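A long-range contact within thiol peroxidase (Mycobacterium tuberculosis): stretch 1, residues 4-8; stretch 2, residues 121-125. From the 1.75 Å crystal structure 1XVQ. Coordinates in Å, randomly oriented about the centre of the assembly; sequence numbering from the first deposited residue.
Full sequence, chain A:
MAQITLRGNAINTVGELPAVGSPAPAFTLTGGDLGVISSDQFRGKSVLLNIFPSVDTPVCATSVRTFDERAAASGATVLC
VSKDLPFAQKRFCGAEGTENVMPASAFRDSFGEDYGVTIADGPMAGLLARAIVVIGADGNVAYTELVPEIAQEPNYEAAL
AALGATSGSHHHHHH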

# COMPACT_ATOMS: atom_id res chain seq x y z
N ILE A 4 14.58 18.27 -17.48
CA ILE A 4 13.95 17.08 -16.88
C ILE A 4 13.92 17.17 -15.37
O ILE A 4 14.86 17.68 -14.78
N THR A 5 12.82 16.71 -14.74
CA THR A 5 12.72 16.67 -13.27
C THR A 5 13.25 15.27 -13.00
O THR A 5 12.53 14.27 -13.16
N LEU A 6 14.53 15.19 -12.64
CA LEU A 6 15.19 13.92 -12.37
C LEU A 6 14.61 13.27 -11.13
O LEU A 6 14.05 13.95 -10.28
N ARG A 7 14.80 11.96 -11.01
CA ARG A 7 14.27 11.27 -9.84
C ARG A 7 15.37 10.99 -8.83
O ARG A 7 16.30 10.25 -9.12
N GLY A 8 15.26 11.60 -7.65
CA GLY A 8 16.25 11.38 -6.60
C GLY A 8 16.22 9.95 -6.04
O GLY A 8 15.19 9.27 -6.07
N ASP A 121 7.98 15.19 -3.92
CA ASP A 121 8.70 15.91 -4.96
C ASP A 121 9.17 14.99 -6.07
O ASP A 121 8.96 13.79 -6.02
N GLY A 122 9.82 15.56 -7.08
CA GLY A 122 10.32 14.75 -8.16
C GLY A 122 9.27 14.40 -9.20
O GLY A 122 8.11 14.80 -9.07
N PRO A 123 9.64 13.66 -10.25
CA PRO A 123 8.71 13.28 -11.32
C PRO A 123 7.49 12.47 -10.86
O PRO A 123 6.46 12.47 -11.52
N MET A 124 7.62 11.81 -9.72
CA MET A 124 6.54 10.97 -9.21
C MET A 124 5.71 11.64 -8.14
O MET A 124 4.97 10.95 -7.41
N ALA A 125 5.87 12.95 -7.98
CA ALA A 125 5.14 13.70 -6.95
C ALA A 125 3.63 13.40 -7.07
O ALA A 125 3.10 13.38 -8.17

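The contact between residues 4-8 and 121-125 is a small one between two irregular segments, burying 240 Å² over both sides and joining residues at least 116 positions apart in sequence. It rests on van der Waals packing alone: no hydrogen bond or salt bridge crosses between the stretches. Pro123 contributes the largest area, followed by Arg7 and Thr5. Thr5 and Arg7, alternate residues of the first segment, both touch the proline ring, at CD and CG respectively.

The closest aliphatic packing involves Thr5, whose CA-CB bond points toward the second stretch. With chi1 at -72° (m), its methyl group meets the Gly122-Pro123 peptide: CG2 of Thr5 lies 3.3 Å from N of Pro123 and 3.5 Å from C of Gly122, and the same CG2 is 3.5 Å from CD of Pro123. The hydroxyl is farther from this junction than the methyl and makes no hydrogen bond to the second stretch. The CA-to-CB bond of Pro123 also points toward its partner; the ring has a C-gamma endo pucker, and its CG approaches CB of Arg7 at 3.7 Å.

Between these two contacts the first stretch presents its backbone. The carbonyl O of Leu6 sits 3.2 Å from CD of Pro123, a close approach to a carbon that has no polar hydrogen to offer. The CA-to-CB bond of Leu6 itself (chi1 m, chi2 t) points away, its side chain no nearer than 6.1 Å to the second stretch.

Arg7 leaves its backbone sideways and is fully extended, with chi1, chi2 and chi3 all t. This conformation carries the guanidinium past Pro123 to Met124, where the methyl CE of Met124 lies over one face of the group, 4.1 Å from NH1 of Arg7. The CA-to-CB bond of Met124 points toward the first stretch, and the side chain adopts m at chi1, chi2 and chi3, a folded course that brings its terminal methyl to the arginine. The second stretch offers the guanidinium this nonpolar neighbour and no hydrogen bond.

The second stretch is shaped by a type I turn from Gly122 to Ala125, closed by a hydrogen bond from N of Ala125 to O of Gly122 at 3.1 Å. Pro123 and Met124 occupy its two central positions, and the CA-to-CB bonds of both point toward the first stretch. Gly122, at phi/psi 83/179, has a backbone conformation that calls for glycine, since a CB would be jammed against the preceding carbonyl O; it would also clash with CD of Pro123. Ile4, Gly8, Asp121 and Ala125 take no part in the packing.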

# COMPACT_ATOMS: atom_id res chain seq x y z
CB ILE A 4 14.67 15.78 -17.25
CG1 ILE A 4 14.45 15.51 -18.75
CG2 ILE A 4 14.15 14.64 -16.39
CD1 ILE A 4 14.96 14.18 -19.25
CB THR A 5 11.23 16.78 -12.77
OG1 THR A 5 10.75 18.12 -12.98
CG2 THR A 5 11.12 16.44 -11.28
CB LEU A 6 16.69 14.15 -12.16
CG LEU A 6 17.43 14.79 -13.33
CD1 LEU A 6 18.87 15.19 -12.91
CD2 LEU A 6 17.45 13.78 -14.48
CB ARG A 7 13.62 9.96 -10.26
CG ARG A 7 12.95 9.21 -9.09
CD ARG A 7 12.31 7.91 -9.60
NE ARG A 7 11.86 7.06 -8.50
CZ ARG A 7 11.38 5.82 -8.64
NH1 ARG A 7 11.29 5.26 -9.84
NH2 ARG A 7 11.02 5.12 -7.57
CB ASP A 121 9.89 16.62 -4.31
CG ASP A 121 10.66 15.71 -3.39
OD1 ASP A 121 10.89 14.54 -3.77
OD2 ASP A 121 11.04 16.16 -2.28
CB PRO A 123 9.58 12.48 -12.29
CG PRO A 123 10.63 11.88 -11.38
CD PRO A 123 10.97 13.07 -10.49
CB MET A 124 7.14 9.70 -8.63
CG MET A 124 8.16 9.14 -9.57
SD MET A 124 7.30 8.11 -10.67
CE MET A 124 7.45 6.62 -9.60
CB ALA A 125 5.37 15.21 -7.15